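Long-range contacts in mandelate racemase/muconate lactonizing enzyme/Enolase superfamily (PDB 2HZG), which is a member of the enolase superfamily of unassigned specific role, with an N-terminal alpha+beta domain capping a C-terminal barrel that carries a metal site: residues A[41-46]-A[308-313]; A[49-54]-A[96-101]; A[74-79]-A[111-116]; A[129-134]-A[354-359]; A[138-143]-A[331-336]. All blocks are in the same frame, centred on the assembly; numbering follows the deposited sequence. Where two conformers were deposited one is given.

Contact 1 of 5, residues A[41-46]-A[308-313]; sequences WGECEA and SHLALS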
# COMPACT_ATOMS: atom_id res chain seq x y z
N TRP A 41 -14.42 20.33 0.74
CA TRP A 41 -13.03 20.23 0.35
C TRP A 41 -12.32 19.23 1.22
O TRP A 41 -12.62 19.09 2.41
CB TRP A 41 -12.32 21.57 0.52
CG TRP A 41 -12.60 22.56 -0.53
CD1 TRP A 41 -13.60 23.51 -0.52
CD2 TRP A 41 -11.86 22.77 -1.74
NE1 TRP A 41 -13.52 24.28 -1.66
CE2 TRP A 41 -12.47 23.85 -2.43
CE3 TRP A 41 -10.73 22.14 -2.32
CZ2 TRP A 41 -12.00 24.33 -3.65
CZ3 TRP A 41 -10.27 22.62 -3.55
CH2 TRP A 41 -10.91 23.69 -4.21
N GLY A 42 -11.34 18.57 0.61
CA GLY A 42 -10.45 17.68 1.35
C GLY A 42 -9.05 17.75 0.75
O GLY A 42 -8.83 18.38 -0.29
N GLU A 43 -8.10 17.08 1.41
CA GLU A 43 -6.72 17.08 0.98
C GLU A 43 -6.15 15.65 1.12
O GLU A 43 -6.31 15.00 2.16
CB GLU A 43 -5.91 18.08 1.82
CG GLU A 43 -4.42 18.21 1.45
CD GLU A 43 -3.72 19.30 2.27
OE1 GLU A 43 -4.42 20.25 2.71
OE2 GLU A 43 -2.49 19.20 2.48
N CYS A 44 -5.52 15.16 0.05
CA CYS A 44 -4.82 13.87 0.10
C CYS A 44 -3.37 14.12 0.50
O CYS A 44 -2.70 14.96 -0.10
CB CYS A 44 -4.83 13.20 -1.29
SG CYS A 44 -6.45 12.97 -2.01
N GLU A 45 -2.89 13.41 1.51
CA GLU A 45 -1.48 13.51 1.86
C GLU A 45 -0.75 12.40 1.10
O GLU A 45 -0.48 11.32 1.64
CB GLU A 45 -1.25 13.45 3.38
CG GLU A 45 0.23 13.56 3.80
CD GLU A 45 1.01 14.73 3.15
OE1 GLU A 45 0.40 15.76 2.77
OE2 GLU A 45 2.26 14.63 3.04
N ALA A 46 -0.44 12.67 -0.16
CA ALA A 46 -0.13 11.60 -1.08
C ALA A 46 0.54 12.24 -2.27
O ALA A 46 0.45 13.46 -2.46
CB ALA A 46 -1.42 10.93 -1.55
N SER A 308 -1.20 21.72 5.67
CA SER A 308 -2.12 22.87 5.79
C SER A 308 -3.03 22.78 7.03
O SER A 308 -3.13 21.76 7.69
CB SER A 308 -3.01 22.98 4.54
OG SER A 308 -4.01 21.96 4.57
N HIS A 309 -3.76 23.86 7.32
CA HIS A 309 -4.75 23.76 8.39
C HIS A 309 -6.00 23.00 7.97
O HIS A 309 -6.73 22.54 8.82
CB HIS A 309 -5.11 25.13 8.97
CG HIS A 309 -4.07 25.65 9.91
ND1 HIS A 309 -4.37 26.43 11.01
CD2 HIS A 309 -2.72 25.49 9.92
CE1 HIS A 309 -3.26 26.73 11.65
NE2 HIS A 309 -2.24 26.18 11.01
N LEU A 310 -6.24 22.85 6.67
CA LEU A 310 -7.32 21.95 6.23
C LEU A 310 -7.02 20.50 6.67
O LEU A 310 -7.87 19.81 7.22
CB LEU A 310 -7.54 22.04 4.72
CG LEU A 310 -8.66 21.14 4.14
CD1 LEU A 310 -10.05 21.56 4.69
CD2 LEU A 310 -8.62 21.14 2.60
N ALA A 311 -5.79 20.05 6.40
CA ALA A 311 -5.27 18.75 6.88
C ALA A 311 -5.28 18.68 8.40
O ALA A 311 -5.68 17.66 8.96
CB ALA A 311 -3.85 18.51 6.34
N LEU A 312 -4.85 19.77 9.06
CA LEU A 312 -4.87 19.82 10.53
C LEU A 312 -6.27 19.62 11.08
O LEU A 312 -6.48 18.79 11.95
CB LEU A 312 -4.28 21.14 11.07
CG LEU A 312 -4.25 21.34 12.60
CD1 LEU A 312 -3.51 20.19 13.36
CD2 LEU A 312 -3.61 22.71 12.91
N SER A 313 -7.22 20.41 10.57
CA SER A 313 -8.59 20.30 11.01
C SER A 313 -9.06 18.87 10.84
O SER A 313 -9.63 18.30 11.76
CB SER A 313 -9.48 21.25 10.21
OG SER A 313 -10.83 20.85 10.40
O HOH W 1 -0.82 21.22 2.64
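Glu43 leaves strand 38-44 with CG anti to its backbone N and an extended chain beyond, so its carboxylate is carried straight to the start of helix 309-316. Ser308, the N-cap of that helix, meets it with chi1 of 75°, OG lying in the crowded position between backbone N and carbonyl carbon. There one hydroxyl serves two purposes. It donates to Glu43, with Ser308 OG 2.6 Å from Glu43 OE1 on the syn lone pair, and it accepts from the first turn, Ala311 N lying 3.2 Å from Ser308 OG in an almost straight bond (175°). Water 1 is held on the far oxygen, donating to Glu43 OE2 at 2.6 Å and taking a weak bond from Ser308 N. The methyl of Ala311 sits beside the carboxylate, its CB 4.1 Å from Glu43 CD. Leu310, CG likewise anti to its N, extends CD2 over the strand backbone to 3.9 Å from Gly42 C, and the same methyl loosely meets Trp41 CB. Strand and helix run nearly at right angles (96°), and Glu43 reaches the N-cap and first turn of the helix. The contact is an N-cap joined to an acidic residue across the interface of the two domains, capping domain on one side and barrel on the other. Both carboxylate oxygens of this buried Glu43 accept hydrogen bonds, and the helix N-terminus lies close by; together these would favour the ionised form, and the shared hydroxyl is probably polarised by its two partners.

Contact 2 of 5, residues A[49-54]-A[96-101]; sequences LPSIAA and LLQAPH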
# COMPACT_ATOMS: atom_id res chain seq x y z
N LEU A 49 0.07 13.13 -8.62
CA LEU A 49 -0.22 12.57 -9.93
C LEU A 49 -0.66 11.09 -9.88
O LEU A 49 -1.62 10.74 -10.55
CB LEU A 49 0.93 12.79 -10.93
CG LEU A 49 0.75 12.22 -12.34
CD1 LEU A 49 -0.30 13.03 -13.11
CD2 LEU A 49 2.07 12.24 -13.09
N PRO A 50 0.04 10.23 -9.12
CA PRO A 50 -0.45 8.85 -8.96
C PRO A 50 -1.85 8.80 -8.37
O PRO A 50 -2.64 7.93 -8.76
CB PRO A 50 0.56 8.23 -7.99
CG PRO A 50 1.83 8.98 -8.26
CD PRO A 50 1.34 10.42 -8.44
N SER A 51 -2.16 9.71 -7.44
CA SER A 51 -3.51 9.79 -6.88
C SER A 51 -4.53 10.20 -7.94
O SER A 51 -5.57 9.57 -8.05
CB SER A 51 -3.56 10.74 -5.68
OG SER A 51 -2.68 10.29 -4.68
N ILE A 52 -4.24 11.26 -8.70
CA ILE A 52 -5.12 11.66 -9.81
C ILE A 52 -5.31 10.48 -10.78
O ILE A 52 -6.43 10.21 -11.22
CB ILE A 52 -4.59 12.90 -10.60
CG1 ILE A 52 -4.67 14.18 -9.74
CG2 ILE A 52 -5.36 13.07 -11.92
CD1 ILE A 52 -3.72 15.32 -10.26
N ALA A 53 -4.21 9.80 -11.13
CA ALA A 53 -4.28 8.60 -11.98
C ALA A 53 -5.20 7.52 -11.41
O ALA A 53 -6.00 6.94 -12.16
CB ALA A 53 -2.89 8.05 -12.29
N ALA A 54 -5.13 7.27 -10.10
CA ALA A 54 -6.05 6.36 -9.41
C ALA A 54 -7.52 6.80 -9.56
O ALA A 54 -8.42 5.97 -9.65
CB ALA A 54 -5.66 6.17 -7.90
N LEU A 96 -6.10 -1.61 -6.87
CA LEU A 96 -5.48 -0.34 -7.22
C LEU A 96 -4.80 0.16 -5.95
O LEU A 96 -5.45 0.75 -5.07
CB LEU A 96 -6.55 0.62 -7.78
CG LEU A 96 -6.30 2.11 -8.00
CD1 LEU A 96 -4.84 2.44 -8.32
CD2 LEU A 96 -7.26 2.69 -9.04
N LEU A 97 -3.50 -0.12 -5.83
CA LEU A 97 -2.79 0.10 -4.56
C LEU A 97 -2.89 1.55 -4.06
O LEU A 97 -3.07 1.77 -2.86
CB LEU A 97 -1.31 -0.34 -4.69
CG LEU A 97 -0.39 -0.23 -3.45
CD1 LEU A 97 -1.00 -0.87 -2.22
CD2 LEU A 97 1.04 -0.82 -3.77
N GLN A 98 -2.81 2.51 -4.97
CA GLN A 98 -2.89 3.95 -4.64
C GLN A 98 -4.25 4.38 -4.08
O GLN A 98 -4.35 5.45 -3.46
CB GLN A 98 -2.58 4.80 -5.89
CG GLN A 98 -2.38 6.31 -5.64
CD GLN A 98 -1.06 6.64 -4.93
OE1 GLN A 98 -0.15 5.83 -4.90
NE2 GLN A 98 -0.96 7.84 -4.38
N ALA A 99 -5.29 3.56 -4.26
CA ALA A 99 -6.67 4.01 -3.97
C ALA A 99 -6.91 4.72 -2.61
O ALA A 99 -7.55 5.76 -2.59
CB ALA A 99 -7.69 2.89 -4.19
N PRO A 100 -6.43 4.15 -1.48
CA PRO A 100 -6.72 4.76 -0.17
C PRO A 100 -6.26 6.22 -0.06
O PRO A 100 -6.89 7.00 0.64
CB PRO A 100 -5.91 3.90 0.80
CG PRO A 100 -5.65 2.66 0.11
CD PRO A 100 -5.62 2.93 -1.34
N HIS A 101 -5.16 6.56 -0.74
CA HIS A 101 -4.61 7.92 -0.67
C HIS A 101 -5.50 8.90 -1.42
O HIS A 101 -5.77 10.01 -0.94
CB HIS A 101 -3.18 7.92 -1.22
CG HIS A 101 -2.15 7.54 -0.21
ND1 HIS A 101 -0.80 7.75 -0.39
CD2 HIS A 101 -2.28 6.99 1.02
CE1 HIS A 101 -0.14 7.34 0.68
NE2 HIS A 101 -1.02 6.88 1.55
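In the N-terminal capping domain of the enolase superfamily, helix 48-56 packs here against the turn that leads into the long helix 99-118, and Gln98 lies between them, its side chain directed at helix 48-56. Its amide makes the one direct hydrogen bond across the contact: Gln98 NE2 donates to Ser51 OG at 3.0 Å, the N-H pointing well at the oxygen (157°) and the hydroxyl lying close to the amide plane. Behind that tip the chain rests on the helix. Gln98 CD lies 3.8 Å from Pro50 CB, CG passes 3.5 Å from Pro50 O, and CB meets the methyl of Ala54. Ala54 also receives Leu96, in the conformer given: CD1 touches the methyl, while CD2 comes to 3.5 Å from Ala54 O. The next shell sets these groups in place. CG of Gln98 is anti to its N, and a bend at chi2 (72°) folds the amide back along the helix toward Ser51. Ser51 OG, anti to its own carbonyl carbon, is also bonded to Ala47 O one turn earlier, which fixes its rotation. The other amide atom, Gln98 OE1, reaches across the dimer interface to the backbone N of Gln98 of the second subunit, so the flip of the amide is settled at both ends and the contact belongs to the subunit interface as well as to the domain. Leu96 also packs on Pro50 of that second subunit. Gln98 itself sits within a type I turn, closed by Ala99 N donating to Leu96 O at 2.9 Å.

Contact 3 of 5, residues A[74-79]-A[111-116]; sequences QRLDGP and WDLLGR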
# COMPACT_ATOMS: atom_id res chain seq x y z
N GLN A 74 -22.84 9.09 -6.98
CA GLN A 74 -23.28 8.43 -5.75
C GLN A 74 -24.19 9.29 -4.88
O GLN A 74 -23.98 10.50 -4.76
CB GLN A 74 -22.07 7.96 -4.93
CG GLN A 74 -21.36 6.78 -5.63
CD GLN A 74 -22.22 5.52 -5.57
OE1 GLN A 74 -22.90 5.30 -4.57
NE2 GLN A 74 -22.21 4.71 -6.63
N ARG A 75 -25.19 8.66 -4.26
CA ARG A 75 -26.11 9.37 -3.36
C ARG A 75 -25.39 9.72 -2.07
O ARG A 75 -24.64 8.90 -1.53
CB ARG A 75 -27.35 8.52 -3.04
CG ARG A 75 -28.20 8.21 -4.26
CD ARG A 75 -29.60 7.63 -3.86
NE ARG A 75 -30.50 7.72 -5.00
CZ ARG A 75 -31.17 8.83 -5.35
NH1 ARG A 75 -31.04 9.94 -4.62
NH2 ARG A 75 -31.95 8.83 -6.42
N LEU A 76 -25.64 10.93 -1.59
CA LEU A 76 -25.01 11.44 -0.39
C LEU A 76 -26.07 12.13 0.46
O LEU A 76 -26.17 13.38 0.50
CB LEU A 76 -23.84 12.37 -0.75
CG LEU A 76 -22.95 12.90 0.38
CD1 LEU A 76 -22.12 11.78 1.03
CD2 LEU A 76 -22.04 14.01 -0.14
N ASP A 77 -26.87 11.30 1.13
CA ASP A 77 -28.02 11.73 1.94
C ASP A 77 -27.71 11.83 3.43
O ASP A 77 -28.61 12.19 4.21
CB ASP A 77 -29.17 10.73 1.77
CG ASP A 77 -29.83 10.82 0.41
OD1 ASP A 77 -29.96 11.96 -0.10
OD2 ASP A 77 -30.22 9.76 -0.15
N GLY A 78 -26.48 11.53 3.83
CA GLY A 78 -26.10 11.58 5.23
C GLY A 78 -24.81 10.82 5.49
O GLY A 78 -24.28 10.19 4.57
N PRO A 79 -24.29 10.89 6.73
CA PRO A 79 -23.02 10.27 7.10
C PRO A 79 -22.88 8.80 6.69
O PRO A 79 -21.81 8.39 6.28
CB PRO A 79 -23.01 10.41 8.63
CG PRO A 79 -23.73 11.68 8.86
CD PRO A 79 -24.87 11.63 7.87
N TRP A 111 -17.35 14.70 4.49
CA TRP A 111 -17.63 15.22 5.82
C TRP A 111 -17.75 16.74 5.84
O TRP A 111 -18.65 17.27 6.49
CB TRP A 111 -16.57 14.78 6.81
CG TRP A 111 -16.60 13.29 7.06
CD1 TRP A 111 -15.75 12.37 6.56
CD2 TRP A 111 -17.55 12.58 7.86
NE1 TRP A 111 -16.09 11.12 7.01
CE2 TRP A 111 -17.20 11.22 7.80
CE3 TRP A 111 -18.66 12.97 8.63
CZ2 TRP A 111 -17.92 10.23 8.48
CZ3 TRP A 111 -19.38 12.00 9.30
CH2 TRP A 111 -19.00 10.64 9.23
N ASP A 112 -16.83 17.42 5.15
CA ASP A 112 -16.88 18.86 4.99
C ASP A 112 -18.19 19.30 4.31
O ASP A 112 -18.89 20.18 4.83
CB ASP A 112 -15.65 19.36 4.21
CG ASP A 112 -15.48 20.89 4.28
OD1 ASP A 112 -15.67 21.47 5.38
OD2 ASP A 112 -15.16 21.51 3.24
N LEU A 113 -18.54 18.66 3.18
CA LEU A 113 -19.76 18.97 2.43
C LEU A 113 -21.00 18.75 3.31
O LEU A 113 -21.83 19.64 3.44
CB LEU A 113 -19.85 18.10 1.16
CG LEU A 113 -20.89 18.40 0.06
CD1 LEU A 113 -20.48 17.72 -1.26
CD2 LEU A 113 -22.32 18.03 0.44
N LEU A 114 -21.13 17.58 3.90
CA LEU A 114 -22.31 17.32 4.73
C LEU A 114 -22.36 18.27 5.94
O LEU A 114 -23.43 18.73 6.30
CB LEU A 114 -22.42 15.85 5.16
CG LEU A 114 -22.80 14.89 4.01
CD1 LEU A 114 -22.88 13.44 4.51
CD2 LEU A 114 -24.13 15.25 3.36
N GLY A 115 -21.20 18.54 6.55
CA GLY A 115 -21.15 19.46 7.68
C GLY A 115 -21.58 20.87 7.30
O GLY A 115 -22.36 21.50 8.01
N ARG A 116 -21.09 21.34 6.17
CA ARG A 116 -21.47 22.65 5.65
C ARG A 116 -22.96 22.72 5.30
O ARG A 116 -23.62 23.71 5.61
CB ARG A 116 -20.59 23.03 4.45
CG ARG A 116 -19.15 23.38 4.87
CD ARG A 116 -18.17 23.20 3.72
NE ARG A 116 -18.56 24.02 2.57
CZ ARG A 116 -18.12 25.25 2.36
NH1 ARG A 116 -17.26 25.80 3.21
NH2 ARG A 116 -18.54 25.94 1.30
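Leu114 lies on the face of helix 99-118 turned to the loop 74-79, and its CB bond aims at that loop. CG, anti to the carbonyl carbon (chi1 -71°), comes next and faces the branch point of Leu76, CG to CG 4.1 Å. From there the two methyls part. CD1 presses on the backbone, 3.4 Å from Gly78 C, and continues along the peptide to 3.7 Å from Pro79 N, so it lies against the Gly78-Pro79 link where the loop bends into the next helix. CD2 turns to the other side and sits 4.0 Å from Leu76 CG, about as close to the carbonyl oxygen of the same residue. Leu76 itself, with CG anti to its N (chi1 -174°), meets this side chain tip to tip: its CD1 is 3.9 Å from Leu114 CD1, while its CD2 veers off to cross Leu113 obliquely. The junction belongs to the N-terminal capping domain, where the loop between helices 48-56 and 79-92 is laid over the flank of helix 99-118 by apolar packing alone; no hydrogen bond joins the two segments. Ile82 of helix 79-92 and Leu125 of helix 122-125 also touch Leu114, while Val33 and Ala35 of strand 27-35 touch Leu113 on the sheet side. One turn before Gly115, the indole of Trp111 swings toward the loop, its benzo end taking the proline ring: Pro79 CB stands 4.0 Å from Trp111 CZ3 at an oblique approach. The indole NE1, pointing elsewhere, is bonded to Glu107 of the same helix.

Contact 4 of 5, residues A[129-134]-A[354-359]; sequences SASHGK and IRAPEA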
# COMPACT_ATOMS: atom_id res chain seq x y z
N SER A 129 -19.62 14.67 21.09
CA SER A 129 -20.52 15.66 21.67
C SER A 129 -19.84 17.01 21.88
O SER A 129 -20.51 18.03 22.05
CB SER A 129 -21.13 15.15 22.99
OG SER A 129 -20.16 15.13 24.04
N ALA A 130 -18.51 17.00 21.85
CA ALA A 130 -17.72 18.20 22.11
C ALA A 130 -16.39 18.12 21.34
O ALA A 130 -15.94 17.03 20.99
CB ALA A 130 -17.47 18.36 23.61
N SER A 131 -15.80 19.29 21.08
CA SER A 131 -14.44 19.40 20.56
C SER A 131 -13.54 20.03 21.64
O SER A 131 -13.64 21.23 21.94
CB SER A 131 -14.41 20.23 19.29
OG SER A 131 -13.09 20.42 18.83
N HIS A 132 -12.68 19.20 22.20
CA HIS A 132 -11.85 19.59 23.34
C HIS A 132 -10.52 20.20 22.91
O HIS A 132 -9.97 19.85 21.84
CB HIS A 132 -11.61 18.37 24.23
CG HIS A 132 -12.87 17.81 24.83
ND1 HIS A 132 -13.58 18.47 25.81
CD2 HIS A 132 -13.53 16.65 24.59
CE1 HIS A 132 -14.64 17.75 26.14
NE2 HIS A 132 -14.63 16.64 25.42
N GLY A 133 -9.99 21.08 23.75
CA GLY A 133 -8.72 21.73 23.52
C GLY A 133 -7.55 20.77 23.51
O GLY A 133 -7.45 19.86 24.34
N LYS A 134 -6.69 20.94 22.51
CA LYS A 134 -5.48 20.15 22.40
C LYS A 134 -4.28 21.06 22.54
O LYS A 134 -4.29 22.19 22.06
CB LYS A 134 -5.40 19.43 21.05
CG LYS A 134 -6.68 18.71 20.64
CD LYS A 134 -6.90 17.46 21.49
CE LYS A 134 -8.14 16.72 21.05
NZ LYS A 134 -8.52 15.77 22.10
N ILE A 354 -5.68 24.45 20.91
CA ILE A 354 -6.39 24.48 19.63
C ILE A 354 -7.36 23.31 19.54
O ILE A 354 -7.28 22.35 20.30
CB ILE A 354 -5.42 24.47 18.40
CG1 ILE A 354 -4.55 23.19 18.39
CG2 ILE A 354 -4.60 25.80 18.32
CD1 ILE A 354 -3.87 22.95 16.98
N ARG A 355 -8.27 23.36 18.59
CA ARG A 355 -9.28 22.30 18.54
C ARG A 355 -9.83 22.14 17.14
O ARG A 355 -9.69 23.05 16.30
CB ARG A 355 -10.39 22.55 19.57
CG ARG A 355 -11.34 23.71 19.27
CD ARG A 355 -12.16 24.04 20.51
NE ARG A 355 -11.29 24.57 21.56
CZ ARG A 355 -11.41 24.30 22.85
NH1 ARG A 355 -12.38 23.49 23.27
NH2 ARG A 355 -10.55 24.84 23.72
N ALA A 356 -10.38 20.97 16.89
CA ALA A 356 -11.18 20.73 15.70
C ALA A 356 -12.25 21.83 15.68
O ALA A 356 -13.00 21.99 16.67
CB ALA A 356 -11.82 19.34 15.76
N PRO A 357 -12.27 22.64 14.61
CA PRO A 357 -13.14 23.82 14.59
C PRO A 357 -14.60 23.56 14.98
O PRO A 357 -15.20 22.54 14.61
CB PRO A 357 -13.03 24.30 13.13
CG PRO A 357 -11.63 23.89 12.75
CD PRO A 357 -11.45 22.55 13.38
N GLU A 358 -15.15 24.50 15.74
CA GLU A 358 -16.56 24.44 16.09
C GLU A 358 -17.44 24.76 14.86
O GLU A 358 -18.58 24.28 14.74
CB GLU A 358 -16.83 25.27 17.37
CG GLU A 358 -16.93 24.35 18.64
CD GLU A 358 -16.14 24.81 19.87
OE1 GLU A 358 -16.04 24.02 20.84
OE2 GLU A 358 -15.60 25.94 19.90
N ALA A 359 -16.87 25.46 13.89
CA ALA A 359 -17.54 25.79 12.65
C ALA A 359 -17.91 24.55 11.77
O ALA A 359 -17.39 23.45 11.99
CB ALA A 359 -16.68 26.76 11.88
O HOH W 2 -10.65 19.06 19.35
O HOH W 3 -17.25 21.72 21.86
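Segments 129-134 and 354-359 run almost antiparallel and share a single antiparallel bridge, a hydrogen-bonded pair of Lys134 and Ile354 with Lys134 N 2.7 Å from Ile354 O and a return bond from Ile354 N to Lys134 O. Beyond that pair the main chains stay close, but no further backbone-to-backbone N-H...O bond joins them, and side chains and water make the remaining links. Ser131 OG, anti to its own N (chi1 176°), points across and donates to Ala356 O at 2.7 Å, striking a lone pair in the carbonyl plane. Arg355 CG sits in the crowded position (chi1 71°), and a bend at chi3 swings the guanidinium over segment 129-134. Its NH1 donates to Ser131 O at 2.9 Å, through a rather bent bond (140°). One face of the group lies over the His132-Gly133 peptide, with Gly133 N 3.3 Å above the plane; NH2 makes a salt bridge to Asp349. Water 2 sits between the two segments, donating to Ser131 OG and His132 O and accepting from Ala356 N; water 3 joins Ser131 N to Glu358 OE1. Lys134 sends NZ away to carbonyl oxygens of Phe319 and Asp325. The bridge lies just ahead of strand 135-141, the first of the barrel, and ties the link from the capping domain to a loop that follows the last barrel strand; Trp123 of helix 122-125 packs on Ser131 and Ala356. Backbone polar groups are thus paired directly at one end and through a hydroxyl, a guanidinium and two waters at the other, and Asp349 probably offsets the charge of Arg355.

Contact 5 of 5, residues A[138-143]-A[331-336]; sequences ASLLFG and PAAPQQ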
# COMPACT_ATOMS: atom_id res chain seq x y z
N ALA A 138 5.12 21.88 18.57
CA ALA A 138 5.68 22.44 17.36
C ALA A 138 6.39 21.33 16.60
O ALA A 138 7.32 20.71 17.13
CB ALA A 138 6.67 23.60 17.69
N SER A 139 5.96 21.08 15.37
CA SER A 139 6.51 19.98 14.62
C SER A 139 7.46 20.49 13.56
O SER A 139 7.06 21.21 12.65
CB SER A 139 5.41 19.09 14.01
OG SER A 139 5.98 17.86 13.62
N LEU A 140 8.73 20.10 13.68
CA LEU A 140 9.81 20.73 12.95
C LEU A 140 10.76 19.70 12.36
O LEU A 140 10.77 18.56 12.77
CB LEU A 140 10.61 21.66 13.90
CG LEU A 140 9.85 22.88 14.44
CD1 LEU A 140 10.66 23.56 15.55
CD2 LEU A 140 9.57 23.85 13.29
N LEU A 141 11.59 20.11 11.42
CA LEU A 141 12.65 19.22 10.96
C LEU A 141 13.95 19.53 11.70
O LEU A 141 14.25 20.69 12.01
CB LEU A 141 12.84 19.35 9.45
CG LEU A 141 11.61 19.00 8.60
CD1 LEU A 141 11.87 19.30 7.16
CD2 LEU A 141 11.14 17.53 8.78
N PHE A 142 14.72 18.49 12.00
CA PHE A 142 16.11 18.69 12.42
C PHE A 142 16.86 19.56 11.41
O PHE A 142 16.75 19.35 10.20
CB PHE A 142 16.84 17.34 12.53
CG PHE A 142 16.56 16.61 13.81
CD1 PHE A 142 17.13 17.04 15.01
CD2 PHE A 142 15.76 15.46 13.80
CE1 PHE A 142 16.88 16.38 16.19
CE2 PHE A 142 15.52 14.77 14.99
CZ PHE A 142 16.08 15.23 16.19
N GLY A 143 17.62 20.54 11.92
CA GLY A 143 18.54 21.31 11.10
C GLY A 143 19.67 20.43 10.62
O GLY A 143 19.90 19.34 11.16
N PRO A 331 2.07 21.76 12.63
CA PRO A 331 3.20 22.09 11.75
C PRO A 331 3.68 23.53 12.00
O PRO A 331 2.97 24.49 11.67
CB PRO A 331 2.62 21.97 10.33
CG PRO A 331 1.19 21.98 10.47
CD PRO A 331 0.79 21.69 11.89
N ALA A 332 4.87 23.67 12.56
CA ALA A 332 5.36 24.97 13.02
C ALA A 332 6.19 25.72 11.96
O ALA A 332 6.37 26.93 12.07
CB ALA A 332 6.13 24.82 14.33
N ALA A 333 6.67 25.04 10.93
CA ALA A 333 7.39 25.72 9.85
C ALA A 333 6.95 25.22 8.46
O ALA A 333 7.81 24.86 7.63
CB ALA A 333 8.94 25.59 10.02
N PRO A 334 5.63 25.23 8.18
CA PRO A 334 5.22 24.68 6.88
C PRO A 334 5.63 25.58 5.70
O PRO A 334 5.83 26.79 5.89
CB PRO A 334 3.69 24.57 7.00
CG PRO A 334 3.31 25.61 7.98
CD PRO A 334 4.48 25.76 8.95
N GLN A 335 5.77 24.99 4.52
CA GLN A 335 5.95 25.77 3.30
C GLN A 335 4.77 26.72 3.11
O GLN A 335 3.68 26.48 3.60
CB GLN A 335 6.09 24.89 2.06
CG GLN A 335 7.28 23.94 2.09
CD GLN A 335 8.59 24.65 2.32
OE1 GLN A 335 8.82 25.76 1.84
NE2 GLN A 335 9.47 24.01 3.07
N GLN A 336 5.02 27.82 2.40
CA GLN A 336 4.00 28.83 2.14
C GLN A 336 2.74 28.24 1.52
O GLN A 336 1.63 28.71 1.81
CB GLN A 336 4.54 29.95 1.23
CG GLN A 336 3.64 31.20 1.26
CD GLN A 336 3.63 31.84 2.63
OE1 GLN A 336 4.68 32.00 3.26
NE2 GLN A 336 2.45 32.22 3.11
O HOH W 4 6.74 22.28 10.16
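The flat group that matters here is the carbonyl of Ser139, and its partner is not placed at the edge: Ala332 N stands above the carbonyl plane, 28° out of it, and bonds to Ser139 O at 3.3 Å. The N-H itself points well at the oxygen (168°), but the direction misses the lone pairs, and the bond is long. Water 4 gives the same oxygen a second, shorter bond, donating to Ser139 O at 2.7 Å and accepting from Ala333 N at 2.9 Å, so the next amide along is reached through solvent. Beside this polar seam, methyl groups meet. Ala332 CB, aimed at the opposite strand, lies 3.6 Å from Ala138 CB and 3.7 Å from Leu140 CD2. Leu140 has CG anti to its carbonyl carbon (chi1 -65°), a turn that brings the CD2 branch alongside the loop; the same methyl rests 3.8 Å from Ala333 CB. The pairing of Ser139 with Pro331 is a parallel bridge between the first barrel strand, 135-141, and the last, 327-331, and so marks the closure of the modified TIM barrel that the superfamily shares. Ser139 and Pro331 turn their side chains to one face of the sheet. Leu140 leaves on the other face, where Val164 and Phe166 of the next strand also pack on it. Ser139 OG is bonded to Glu329 on the neighbouring strand, and the side chain of Ser139 is about 6 Å from a bound sodium ion. Past the bridge the chain diverges into the loop that leads to Gln335, the N-cap of helix 336-340.

Contacts 1, 2, 3 and 5 are largely buried, whereas contact 4 is partly open and has two bridging waters, against one each in contacts 1 and 5. Contacts 2 and 3 both use helix 99-118 within the capping domain, one at its start and at the dimer interface, the other further along and purely apolar. Contact 1 spans the two domains and touches contacts 2, 3 and 4: Cys44 packs on His101, Trp41 N probably bonds to Asp112, and Leu312 packs on Ile354. Contacts 4 and 5 sit around the first barrel strand, their centres about 23 Å apart. Each has a single beta bridge, supplemented by side-chain bonds and water in contact 4 and by a water and methyl packing in contact 5.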